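Local coordinates for protein papain inhibitor (PDB 5NTB) that inhibits the cysteine proteases papain and bromelain and the serine protease trypsin, and serves as a glutamine and lysine donor substrate for transglutaminase, at residues G5-G10 with T105-R110; M12-D17 with A94-G99; S31-A36 with Q87-K92. All coordinates share one frame; numbering follows the deposited sequence.

Interaction 1. Residues G5-G10 with T105-R110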
ATOM      1  N   GLY A   5       1.272  14.077   0.377  1.00 19.83           N
ATOM      2  CA  GLY A   5       2.480  14.630   0.941  1.00 17.99           C
ATOM      3  C   GLY A   5       2.585  14.561   2.447  1.00 17.29           C
ATOM      4  O   GLY A   5       3.645  14.882   2.991  1.00 22.64           O
ATOM      5  N   GLN A   6       1.534  14.156   3.144  1.00 17.18           N
ATOM      6  CA  GLN A   6       1.572  14.143   4.600  1.00 17.85           C
ATOM      7  C   GLN A   6       2.162  12.825   5.084  1.00 19.53           C
ATOM      8  O   GLN A   6       1.585  11.758   4.851  1.00 21.00           O
ATOM      9  CB  GLN A   6       0.187  14.364   5.198  1.00 21.88           C
ATOM     10  CG  GLN A   6       0.053  13.776   6.597  1.00 31.38           C
ATOM     11  CD  GLN A   6      -1.379  13.714   7.082  1.00 40.52           C
ATOM     12  OE1 GLN A   6      -1.850  12.658   7.515  1.00 45.39           O
ATOM     13  NE2 GLN A   6      -2.073  14.843   7.034  1.00 47.58           N
ATOM     14  N   LYS A   7       3.303  12.899   5.758  1.00 19.97           N
ATOM     15  CA  LYS A   7       3.955  11.687   6.232  1.00 20.39           C
ATOM     16  C   LYS A   7       3.195  11.133   7.426  1.00 23.03           C
ATOM     17  O   LYS A   7       2.745  11.876   8.304  1.00 23.49           O
ATOM     18  CB  LYS A   7       5.419  11.958   6.605  1.00 23.93           C
ATOM     19  CG  LYS A   7       6.319  12.325   5.421  1.00 34.54           C
ATOM     20  CD  LYS A   7       7.570  11.439   5.360  1.00 43.84           C
ATOM     21  CE  LYS A   7       8.242  11.477   3.987  1.00 37.47           C
ATOM     22  NZ  LYS A   7       7.904  12.727   3.241  1.00 45.28           N
ATOM     23  N   MET A   8       3.023   9.821   7.438  1.00 16.98           N
ATOM     24  CA  MET A   8       2.376   9.128   8.536  1.00 17.64           C
ATOM     25  C   MET A   8       3.290   8.040   9.059  1.00 17.52           C
ATOM     26  O   MET A   8       4.041   7.427   8.296  1.00 17.81           O
ATOM     27  CB  MET A   8       1.062   8.520   8.099  1.00 19.43           C
ATOM     28  CG  MET A   8      -0.004   9.588   7.995  1.00 20.38           C
ATOM     29  SD  MET A   8      -1.480   8.999   7.188  1.00 20.66           S
ATOM     30  CE  MET A   8      -0.897   8.710   5.525  1.00 25.29           C
ATOM     31  N   THR A   9       3.245   7.821  10.365  1.00 19.27           N
ATOM     32  CA  THR A   9       3.947   6.702  10.954  1.00 19.41           C
ATOM     33  C   THR A   9       2.999   5.522  11.037  1.00 18.72           C
ATOM     34  O   THR A   9       1.836   5.667  11.417  1.00 19.86           O
ATOM     35  CB  THR A   9       4.478   7.050  12.343  1.00 23.58           C
ATOM     36  OG1 THR A   9       5.371   8.169  12.236  1.00 36.49           O
ATOM     37  CG2 THR A   9       5.234   5.861  12.916  1.00 26.85           C
ATOM     38  N   GLY A  10       3.495   4.356  10.663  1.00 15.13           N
ATOM     39  CA  GLY A  10       2.657   3.197  10.814  1.00 15.56           C
ATOM     40  C   GLY A  10       3.438   1.919  10.679  1.00 17.32           C
ATOM     41  O   GLY A  10       4.613   1.839  11.057  1.00 17.05           O
ATOM     42  N   THR A 105       7.491   4.880   7.805  0.52 16.63           N
ATOM     43  CA  THR A 105       6.801   6.104   7.461  0.52 14.26           C
ATOM     44  C   THR A 105       6.314   5.971   6.029  0.52 14.87           C
ATOM     45  O   THR A 105       6.963   5.333   5.195  0.52 15.52           O
ATOM     46  CB  THR A 105       7.709   7.320   7.608  0.52 18.41           C
ATOM     47  OG1 THR A 105       8.671   7.313   6.553  0.52 21.37           O
ATOM     48  CG2 THR A 105       8.442   7.305   8.980  0.52 21.74           C
ATOM     49  N   TRP A 106       5.154   6.552   5.754  1.00 15.46           N
ATOM     50  CA  TRP A 106       4.629   6.508   4.399  1.00 12.65           C
ATOM     51  C   TRP A 106       3.771   7.727   4.137  1.00 13.17           C
ATOM     52  O   TRP A 106       3.274   8.375   5.058  1.00 15.09           O
ATOM     53  CB  TRP A 106       3.856   5.200   4.125  1.00 14.16           C
ATOM     54  CG  TRP A 106       2.587   4.979   4.891  1.00 13.60           C
ATOM     55  CD1 TRP A 106       2.457   4.408   6.127  1.00 13.45           C
ATOM     56  CD2 TRP A 106       1.264   5.281   4.445  1.00 11.96           C
ATOM     57  NE1 TRP A 106       1.122   4.337   6.477  1.00 13.49           N
ATOM     58  CE2 TRP A 106       0.373   4.868   5.462  1.00 12.56           C
ATOM     59  CE3 TRP A 106       0.743   5.843   3.277  1.00 13.50           C
ATOM     60  CZ2 TRP A 106      -1.011   5.019   5.357  1.00 11.85           C
ATOM     61  CZ3 TRP A 106      -0.634   5.991   3.163  1.00 14.02           C
ATOM     62  CH2 TRP A 106      -1.500   5.565   4.200  1.00 13.77           C
ATOM     63  N   LYS A 107       3.604   8.034   2.854  1.00 13.00           N
ATOM     64  CA  LYS A 107       2.754   9.143   2.463  1.00 12.89           C
ATOM     65  C   LYS A 107       2.174   8.825   1.102  1.00 12.50           C
ATOM     66  O   LYS A 107       2.801   8.135   0.288  1.00 13.52           O
ATOM     67  CB  LYS A 107       3.514  10.478   2.417  1.00 16.94           C
ATOM     68  CG  LYS A 107       4.640  10.508   1.396  1.00 17.39           C
ATOM     69  CD  LYS A 107       5.262  11.896   1.344  1.00 23.15           C
ATOM     70  CE  LYS A 107       6.375  11.952   0.333  1.00 22.64           C
ATOM     71  NZ  LYS A 107       6.940  13.344   0.234  1.00 26.80           N
ATOM     72  N   PHE A 108       0.960   9.310   0.882  1.00 13.74           N
ATOM     73  CA  PHE A 108       0.381   9.341  -0.453  1.00 11.41           C
ATOM     74  C   PHE A 108       1.106  10.363  -1.313  1.00 16.08           C
ATOM     75  O   PHE A 108       1.394  11.477  -0.859  1.00 15.06           O
ATOM     76  CB  PHE A 108      -1.096   9.720  -0.389  1.00 13.08           C
ATOM     77  CG  PHE A 108      -1.970   8.715   0.315  1.00 12.95           C
ATOM     78  CD1 PHE A 108      -2.284   7.509  -0.294  1.00 14.11           C
ATOM     79  CD2 PHE A 108      -2.521   9.000   1.553  1.00 15.15           C
ATOM     80  CE1 PHE A 108      -3.114   6.591   0.338  1.00 14.11           C
ATOM     81  CE2 PHE A 108      -3.363   8.091   2.188  1.00 17.74           C
ATOM     82  CZ  PHE A 108      -3.659   6.884   1.570  1.00 14.64           C
ATOM     83  N   VAL A 109       1.360  10.004  -2.572  1.00 15.61           N
ATOM     84  CA  VAL A 109       1.951  10.929  -3.540  1.00 16.06           C
ATOM     85  C   VAL A 109       1.229  10.837  -4.877  1.00 21.03           C
ATOM     86  O   VAL A 109       0.505   9.883  -5.162  1.00 16.66           O
ATOM     87  CB  VAL A 109       3.453  10.670  -3.773  1.00 17.63           C
ATOM     88  CG1 VAL A 109       4.251  10.902  -2.502  1.00 16.31           C
ATOM     89  CG2 VAL A 109       3.667   9.260  -4.299  1.00 19.86           C
ATOM     90  N   ARG A 110       1.464  11.844  -5.718  1.00 20.88           N
ATOM     91  CA  ARG A 110       0.975  11.824  -7.093  1.00 26.40           C
ATOM     92  C   ARG A 110       2.124  11.988  -8.081  1.00 39.41           C
ATOM     93  O   ARG A 110       2.284  11.182  -9.001  1.00 47.56           O
ATOM     94  CB  ARG A 110      -0.069  12.921  -7.313  1.00 35.75           C
ATOM     95  CG  ARG A 110      -1.463  12.497  -6.899  1.00 35.65           C
ATOM     96  CD  ARG A 110      -2.540  13.233  -7.676  1.00 37.80           C
ATOM     97  NE  ARG A 110      -3.849  12.625  -7.445  1.00 35.91           N
ATOM     98  CZ  ARG A 110      -4.694  13.008  -6.491  1.00 36.03           C
ATOM     99  NH1 ARG A 110      -5.861  12.395  -6.349  1.00 39.62           N
ATOM    100  NH2 ARG A 110      -4.376  14.007  -5.677  1.00 45.03           N
TER
HETATM  101  O   HOH W   1       6.171  15.117   2.334  1.00 27.21           O
HETATM  102  O   HOH W   2      -0.053  11.083   2.811  1.00 16.59           O
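M8 and W106 form an antiparallel hydrogen-bonded pair, M8 N giving its proton to W106 O at 2.8 Å and W106 N giving its own to M8 O at 2.9 Å, so that the first strand of the chain lies beside the last. The pairing belongs to the curled sheet of a double-psi beta-barrel protein, the family to which the sequence points. T9 and T105 follow as a non-hydrogen-bonded pair with their side chains on the other face, T105 being also tied through its backbone to S61 of strand 57-62. M8 and W106 lie on the same face of the sheet, both buried. The methionine chain runs extended through CG to SD, then bends at chi3 (-67°), which brings M8 CE over one face of the indole in a CH-pi contact, 3.6 Å from the centroid of its six-membered ring. M8 SD stands obliquely to that ring, 4.8 Å from the same centroid, a Met-aromatic contact that suits a flexible thioether. The indole NE1 is bonded to T81 O, so the ring's polar atom is satisfied. The indole sets CZ3 over one face of the F108 ring, and F108 CE2 lies 4.2 Å from M8 CE. Toward the surface, K7 NZ and K107 NZ stand 3.2 Å apart, two like charges whose repulsion is probably eased by solvent. A water accepts from K107 NZ and donates to G5 O. G5 N closes the contact on F108 O at 2.9 Å.

Interaction 2. Residues M12-D17 with A94-G99; sequences MTYYTD and APLDRG
Y14 of strand 8-18 meets L96 of the loop that follows helix 87-90, and its side chain carries most of the contact. From CB, a chi1 of 66° sets CG between the backbone N and the carbonyl carbon, and the ring extends from there toward the loop. CG, CD2 and CE1 all lie near L96 CD2. Y14 CE2 comes to 3.7 Å from that methyl and to 3.4 Å from L96 O, and CZ is close to both as well. L96 CD2 sits over the centre of the Y14 ring, 3.7 Å from the centroid and 13° off the normal, a CH-pi contact in which the two side chains cross at about a right angle. On the opposite face a water lies toward the rim; it accepts from Y14 N and donates to G99 O at 2.6 Å, bridging the two backbones. At the tip, Y14 OH makes a weak bond to L96 O, 3.3 Å long, whose proton may instead go to another acceptor. Tyrosine suits this half-covered place, offering a flat face to leucine and a hydroxyl to the loop backbone, while G99 takes a positive phi (87°) readily. Deeper in, the extended chain of M12 ends with CE at 3.9 Å from A94 CB. The contact thus lays the loop against one flank of the barrel sheet: F90 of helix 87-90 meets the Y14 ring edge-to-face and also touches M12 and L96, while V101 of strand 101-102 packs on M12 and A94.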
ATOM      1  N   MET A  12       3.913  -1.917   8.285  1.00 12.85           N
ATOM      2  CA  MET A  12       3.719  -2.570   7.006  1.00 11.32           C
ATOM      3  C   MET A  12       3.753  -4.077   7.180  1.00 13.00           C
ATOM      4  O   MET A  12       4.551  -4.626   7.950  1.00 14.64           O
ATOM      5  CB  MET A  12       4.762  -2.129   5.979  1.00 12.95           C
ATOM      6  CG  MET A  12       6.189  -2.486   6.316  1.00 14.55           C
ATOM      7  SD  MET A  12       7.302  -1.913   5.016  1.00 16.56           S
ATOM      8  CE  MET A  12       8.852  -2.593   5.606  1.00 19.46           C
ATOM      9  N   THR A  13       2.847  -4.727   6.482  1.00 12.52           N
ATOM     10  CA  THR A  13       2.868  -6.161   6.263  1.00 10.97           C
ATOM     11  C   THR A  13       2.924  -6.383   4.765  1.00 12.91           C
ATOM     12  O   THR A  13       3.019  -5.438   3.978  1.00 12.68           O
ATOM     13  CB  THR A  13       1.636  -6.816   6.881  1.00 13.45           C
ATOM     14  OG1 THR A  13       0.464  -6.156   6.398  1.00 14.80           O
ATOM     15  CG2 THR A  13       1.669  -6.685   8.394  1.00 15.74           C
ATOM     16  N   TYR A  14       2.867  -7.637   4.349  1.00 11.58           N
ATOM     17  CA  TYR A  14       2.841  -7.885   2.917  1.00 11.49           C
ATOM     18  C   TYR A  14       1.862  -8.999   2.589  1.00 13.61           C
ATOM     19  O   TYR A  14       1.472  -9.796   3.445  1.00 14.16           O
ATOM     20  CB  TYR A  14       4.230  -8.222   2.358  1.00 12.40           C
ATOM     21  CG  TYR A  14       4.789  -9.527   2.862  1.00 14.97           C
ATOM     22  CD1 TYR A  14       4.448 -10.724   2.247  1.00 19.97           C
ATOM     23  CD2 TYR A  14       5.644  -9.561   3.955  1.00 16.61           C
ATOM     24  CE1 TYR A  14       4.937 -11.918   2.705  1.00 19.03           C
ATOM     25  CE2 TYR A  14       6.145 -10.762   4.415  1.00 22.60           C
ATOM     26  CZ  TYR A  14       5.781 -11.928   3.780  1.00 18.99           C
ATOM     27  OH  TYR A  14       6.275 -13.139   4.211  1.00 30.08           O
ATOM     28  N   TYR A  15       1.473  -9.047   1.318  1.00 13.17           N
ATOM     29  CA  TYR A  15       0.539 -10.059   0.850  1.00 11.79           C
ATOM     30  C   TYR A  15       0.945 -10.535  -0.533  1.00 12.55           C
ATOM     31  O   TYR A  15       1.811  -9.954  -1.179  1.00 11.87           O
ATOM     32  CB  TYR A  15      -0.907  -9.545   0.877  1.00 13.00           C
ATOM     33  CG  TYR A  15      -1.356  -8.559  -0.195  1.00 12.96           C
ATOM     34  CD1 TYR A  15      -0.816  -7.275  -0.282  1.00 13.35           C
ATOM     35  CD2 TYR A  15      -2.387  -8.894  -1.067  1.00 13.64           C
ATOM     36  CE1 TYR A  15      -1.278  -6.368  -1.226  1.00 13.84           C
ATOM     37  CE2 TYR A  15      -2.858  -7.996  -2.000  1.00 14.51           C
ATOM     38  CZ  TYR A  15      -2.291  -6.736  -2.083  1.00 13.82           C
ATOM     39  OH  TYR A  15      -2.765  -5.839  -3.025  1.00 13.68           O
ATOM     40  N   THR A  16       0.310 -11.639  -0.969  1.00 12.76           N
ATOM     41  CA  THR A  16       0.722 -12.347  -2.178  1.00 15.33           C
ATOM     42  C   THR A  16      -0.441 -12.646  -3.121  1.00 18.07           C
ATOM     43  O   THR A  16      -0.332 -13.568  -3.937  1.00 20.04           O
ATOM     44  CB  THR A  16       1.417 -13.663  -1.819  1.00 18.41           C
ATOM     45  OG1 THR A  16       0.537 -14.457  -1.012  1.00 19.06           O
ATOM     46  CG2 THR A  16       2.698 -13.396  -1.052  1.00 20.76           C
ATOM     47  N   ASP A  17      -1.543 -11.908  -3.033  1.00 15.78           N
ATOM     48  CA  ASP A  17      -2.684 -12.185  -3.900  1.00 15.03           C
ATOM     49  C   ASP A  17      -2.321 -12.044  -5.373  1.00 16.20           C
ATOM     50  O   ASP A  17      -1.563 -11.152  -5.776  1.00 16.73           O
ATOM     51  CB  ASP A  17      -3.842 -11.232  -3.609  1.00 16.76           C
ATOM     52  CG  ASP A  17      -4.426 -11.393  -2.225  1.00 18.58           C
ATOM     53  OD1 ASP A  17      -3.993 -12.289  -1.470  1.00 22.62           O
ATOM     54  OD2 ASP A  17      -5.340 -10.601  -1.895  1.00 22.12           O
ATOM     55  N   ALA A  94      12.642  -4.702   3.622  1.00 19.49           N
ATOM     56  CA  ALA A  94      12.848  -5.493   4.825  1.00 16.59           C
ATOM     57  C   ALA A  94      12.799  -6.970   4.468  1.00 21.48           C
ATOM     58  O   ALA A  94      12.175  -7.344   3.470  1.00 17.47           O
ATOM     59  CB  ALA A  94      11.784  -5.173   5.883  1.00 19.62           C
ATOM     60  N   PRO A  95      13.427  -7.830   5.271  0.52 21.71           N
ATOM     61  CA  PRO A  95      13.377  -9.267   4.985  0.52 22.64           C
ATOM     62  C   PRO A  95      11.963  -9.809   5.125  0.52 19.01           C
ATOM     63  O   PRO A  95      11.240  -9.479   6.067  0.52 20.94           O
ATOM     64  CB  PRO A  95      14.313  -9.874   6.036  0.52 24.66           C
ATOM     65  CG  PRO A  95      14.325  -8.877   7.146  0.52 24.88           C
ATOM     66  CD  PRO A  95      14.241  -7.540   6.467  0.52 23.92           C
ATOM     67  N   LEU A  96      11.580 -10.666   4.177  1.00 21.25           N
ATOM     68  CA  LEU A  96      10.240 -11.242   4.219  1.00 21.81           C
ATOM     69  C   LEU A  96      10.014 -12.061   5.478  1.00 23.65           C
ATOM     70  O   LEU A  96       8.881 -12.151   5.961  1.00 27.42           O
ATOM     71  CB  LEU A  96       9.993 -12.108   2.985  1.00 20.06           C
ATOM     72  CG  LEU A  96       9.874 -11.287   1.700  1.00 22.38           C
ATOM     73  CD1 LEU A  96       9.820 -12.178   0.477  1.00 24.90           C
ATOM     74  CD2 LEU A  96       8.653 -10.374   1.775  1.00 19.31           C
ATOM     75  N   ASP A  97      11.064 -12.659   6.034  1.00 22.76           N
ATOM     76  CA  ASP A  97      10.835 -13.505   7.192  1.00 18.00           C
ATOM     77  C   ASP A  97      10.609 -12.708   8.469  1.00 24.30           C
ATOM     78  O   ASP A  97      10.334 -13.310   9.512  1.00 34.72           O
ATOM     79  CB  ASP A  97      11.986 -14.506   7.366  1.00 22.36           C
ATOM     80  CG  ASP A  97      13.324 -13.848   7.660  1.00 38.30           C
ATOM     81  OD1 ASP A  97      13.415 -12.608   7.639  1.00 31.77           O
ATOM     82  OD2 ASP A  97      14.295 -14.594   7.916  1.00 35.35           O
ATOM     83  N   ARG A  98      10.695 -11.374   8.405  1.00 23.30           N
ATOM     84  CA  ARG A  98      10.317 -10.539   9.542  1.00 31.68           C
ATOM     85  C   ARG A  98       8.804 -10.479   9.717  1.00 25.78           C
ATOM     86  O   ARG A  98       8.317 -10.412  10.853  1.00 34.42           O
ATOM     87  CB  ARG A  98      10.887  -9.129   9.370  1.00 32.75           C
ATOM     88  N   GLY A  99       8.053 -10.490   8.616  1.00 25.39           N
ATOM     89  CA  GLY A  99       6.605 -10.585   8.645  1.00 28.60           C
ATOM     90  C   GLY A  99       5.863  -9.266   8.778  1.00 28.83           C
ATOM     91  O   GLY A  99       5.043  -8.909   7.923  1.00 30.42           O
TER
HETATM   92  O   HOH W   3       3.203  -9.747   6.341  1.00 18.50           O

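Interaction 3. Residues S31-A36 with Q87-K92; sequences SQDLVA and QAAFAK
A88 and A89 turn their methyls toward residues 31-34, so the short helix 87-90 of this double-psi beta-barrel protein rests against the chain leading into strand 35-38. The helix follows directly on strand 82-86, and Q87 starts it; its amide is tied by backbone to Y15 of strand 8-18 rather than to this partner. A88 comes next, its CB 3.6 Å from Q32 O and 3.7 Å from Q32 N, a methyl small enough to lie against the peptide backbone. A89 is the more buried of the two: its CB lies 3.7 Å from D33 OD1 and 4.1 Å from L34 O. Nearby, S86 OG bonds to Q32 O, L34 N and A89 N, and so joins the two segments through one hydroxyl. F90 turns its ring away, toward M12 and L96. At the end of the segment K92, with its chain extended beyond CG, reaches D33 tip to tip. K92 NZ meets D33 OD2 on the syn side, 18° out of the carboxylate plane, in a salt bridge of 2.5 Å. A long, straight lysine suits this span from the chain following the helix, and the carboxylate of D33 meets it; D33 also touches V69 of strand 65-75. An alanine in place of D33 would probably leave the K92 ammonium without its mate and its chain more free to swing. The second carboxylate oxygen, D33 OD1, stands 3.2 Å from K92 NZ.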
ATOM      1  N   SER A  31       5.047 -10.562  -7.659  1.00 18.23           N
ATOM      2  CA  SER A  31       5.988 -10.104  -8.664  1.00 19.15           C
ATOM      3  C   SER A  31       5.833  -8.645  -9.063  1.00 25.65           C
ATOM      4  O   SER A  31       6.543  -8.201  -9.972  1.00 30.08           O
ATOM      5  CB  SER A  31       5.878 -10.965  -9.930  1.00 24.45           C
ATOM      6  OG  SER A  31       4.603 -10.838 -10.515  1.00 33.32           O
ATOM      7  N   GLN A  32       4.940  -7.884  -8.433  1.00 16.32           N
ATOM      8  CA  GLN A  32       4.746  -6.492  -8.803  1.00 17.03           C
ATOM      9  C   GLN A  32       4.809  -5.619  -7.564  1.00 16.62           C
ATOM     10  O   GLN A  32       4.318  -6.010  -6.497  1.00 16.24           O
ATOM     11  CB  GLN A  32       3.398  -6.268  -9.490  1.00 19.34           C
ATOM     12  CG  GLN A  32       3.279  -6.967 -10.822  1.00 21.36           C
ATOM     13  CD  GLN A  32       1.887  -6.848 -11.392  1.00 23.75           C
ATOM     14  OE1 GLN A  32       0.894  -6.780 -10.653  1.00 20.41           O
ATOM     15  NE2 GLN A  32       1.800  -6.811 -12.717  1.00 38.27           N
ATOM     16  N   ASP A  33       5.403  -4.433  -7.713  1.00 15.88           N
ATOM     17  CA  ASP A  33       5.386  -3.424  -6.656  1.00 14.66           C
ATOM     18  C   ASP A  33       4.012  -2.765  -6.602  1.00 14.66           C
ATOM     19  O   ASP A  33       3.562  -2.171  -7.590  1.00 17.18           O
ATOM     20  CB  ASP A  33       6.444  -2.346  -6.899  1.00 15.61           C
ATOM     21  CG  ASP A  33       7.846  -2.810  -6.613  1.00 20.95           C
ATOM     22  OD1 ASP A  33       8.022  -3.873  -5.988  1.00 23.06           O
ATOM     23  OD2 ASP A  33       8.787  -2.077  -7.003  1.00 31.18           O
ATOM     24  N   LEU A  34       3.358  -2.833  -5.444  1.00 11.52           N
ATOM     25  CA  LEU A  34       2.081  -2.157  -5.267  1.00 12.15           C
ATOM     26  C   LEU A  34       1.771  -2.121  -3.779  1.00 11.52           C
ATOM     27  O   LEU A  34       2.461  -2.740  -2.969  1.00 11.81           O
ATOM     28  CB  LEU A  34       0.955  -2.852  -6.043  1.00 13.57           C
ATOM     29  CG  LEU A  34       0.764  -4.353  -5.805  1.00 14.12           C
ATOM     30  CD1 LEU A  34      -0.095  -4.664  -4.588  1.00 16.11           C
ATOM     31  CD2 LEU A  34       0.151  -4.970  -7.054  1.00 17.94           C
ATOM     32  N   VAL A  35       0.709  -1.403  -3.429  1.00 11.67           N
ATOM     33  CA  VAL A  35       0.269  -1.350  -2.042  1.00 11.65           C
ATOM     34  C   VAL A  35      -1.245  -1.495  -1.982  1.00 13.47           C
ATOM     35  O   VAL A  35      -1.977  -1.040  -2.871  1.00 11.87           O
ATOM     36  CB  VAL A  35       0.726  -0.051  -1.349  1.00 12.28           C
ATOM     37  CG1 VAL A  35       0.065   1.148  -1.959  1.00 12.27           C
ATOM     38  CG2 VAL A  35       0.439  -0.103   0.162  1.00 12.35           C
ATOM     39  N   ALA A  36      -1.701  -2.154  -0.916  1.00 12.51           N
ATOM     40  CA  ALA A  36      -3.103  -2.177  -0.509  1.00 11.14           C
ATOM     41  C   ALA A  36      -3.283  -1.191   0.635  1.00 11.99           C
ATOM     42  O   ALA A  36      -2.580  -1.276   1.653  1.00 12.41           O
ATOM     43  CB  ALA A  36      -3.524  -3.586  -0.089  1.00 13.16           C
ATOM     44  N   GLN A  87       4.269  -8.473  -1.565  1.00 13.07           N
ATOM     45  CA  GLN A  87       5.477  -9.194  -1.181  1.00 14.15           C
ATOM     46  C   GLN A  87       6.694  -8.647  -1.914  1.00 12.90           C
ATOM     47  O   GLN A  87       7.761  -8.437  -1.312  1.00 14.78           O
ATOM     48  CB  GLN A  87       5.285 -10.680  -1.488  1.00 14.85           C
ATOM     49  CG  GLN A  87       6.407 -11.564  -0.999  1.00 15.42           C
ATOM     50  CD  GLN A  87       6.243 -12.989  -1.476  1.00 21.08           C
ATOM     51  OE1 GLN A  87       6.227 -13.905  -0.668  1.00 41.25           O
ATOM     52  NE2 GLN A  87       6.092 -13.178  -2.777  1.00 26.85           N
ATOM     53  N   ALA A  88       6.538  -8.372  -3.210  1.00 14.74           N
ATOM     54  CA  ALA A  88       7.650  -7.885  -4.012  1.00 15.26           C
ATOM     55  C   ALA A  88       8.154  -6.533  -3.518  1.00 17.85           C
ATOM     56  O   ALA A  88       9.368  -6.300  -3.457  1.00 17.31           O
ATOM     57  CB  ALA A  88       7.229  -7.812  -5.480  1.00 17.07           C
ATOM     58  N   ALA A  89       7.241  -5.624  -3.159  1.00 13.95           N
ATOM     59  CA  ALA A  89       7.682  -4.323  -2.669  1.00 12.34           C
ATOM     60  C   ALA A  89       8.268  -4.423  -1.266  1.00 15.30           C
ATOM     61  O   ALA A  89       9.285  -3.785  -0.964  1.00 14.54           O
ATOM     62  CB  ALA A  89       6.516  -3.336  -2.678  1.00 13.63           C
ATOM     63  N   PHE A  90       7.623  -5.193  -0.390  1.00 12.89           N
ATOM     64  CA  PHE A  90       8.087  -5.316   0.993  1.00 13.15           C
ATOM     65  C   PHE A  90       9.535  -5.780   1.049  1.00 13.84           C
ATOM     66  O   PHE A  90      10.342  -5.240   1.818  1.00 14.56           O
ATOM     67  CB  PHE A  90       7.166  -6.288   1.724  1.00 12.28           C
ATOM     68  CG  PHE A  90       7.429  -6.430   3.195  1.00 13.10           C
ATOM     69  CD1 PHE A  90       8.512  -7.162   3.657  1.00 16.05           C
ATOM     70  CD2 PHE A  90       6.533  -5.898   4.119  1.00 13.15           C
ATOM     71  CE1 PHE A  90       8.731  -7.328   5.017  1.00 15.81           C
ATOM     72  CE2 PHE A  90       6.745  -6.070   5.484  1.00 15.62           C
ATOM     73  CZ  PHE A  90       7.845  -6.791   5.926  1.00 15.22           C
ATOM     74  N   ALA A  91       9.886  -6.758   0.208  1.00 14.04           N
ATOM     75  CA  ALA A  91      11.218  -7.341   0.215  1.00 14.67           C
ATOM     76  C   ALA A  91      12.295  -6.330  -0.138  1.00 15.68           C
ATOM     77  O   ALA A  91      13.462  -6.541   0.205  1.00 18.05           O
ATOM     78  CB  ALA A  91      11.261  -8.507  -0.766  1.00 15.99           C
ATOM     79  N   LYS A  92      11.929  -5.238  -0.797  1.00 13.81           N
ATOM     80  CA  LYS A  92      12.889  -4.193  -1.124  1.00 15.04           C
ATOM     81  C   LYS A  92      13.256  -3.346   0.087  1.00 16.76           C
ATOM     82  O   LYS A  92      14.277  -2.641   0.058  1.00 18.98           O
ATOM     83  CB  LYS A  92      12.327  -3.320  -2.240  1.00 18.91           C
ATOM     84  CG  LYS A  92      12.100  -4.108  -3.521  1.00 19.46           C
ATOM     85  CD  LYS A  92      11.499  -3.279  -4.634  1.00 18.07           C
ATOM     86  CE  LYS A  92      11.330  -4.158  -5.871  1.00 21.68           C
ATOM     87  NZ  LYS A  92      10.986  -3.353  -7.066  1.00 24.10           N
TER

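Interactions 1 and 2 share strand 8-18, at its start and in its middle, and their centres lie 19 Å apart; interaction 3 nests along the chain inside both. All three are partly buried, yet they differ in kind. Interaction 1 is true strand pairing, running from M8, W106 and F108 on one buried face to exposed K7. Interaction 2 sets a loop on a strand with a CH-pi contact and a bridging water, and none of its touching residues is fully exposed. Interaction 3 sets a helix on a loop, with buried A89 beside exposed K92 and its salt bridge. Interactions 2 and 3 are neighbours, centres about 9 Å apart, joined by the F90 ring against T13 O and by Y15 OH against L34 CD1.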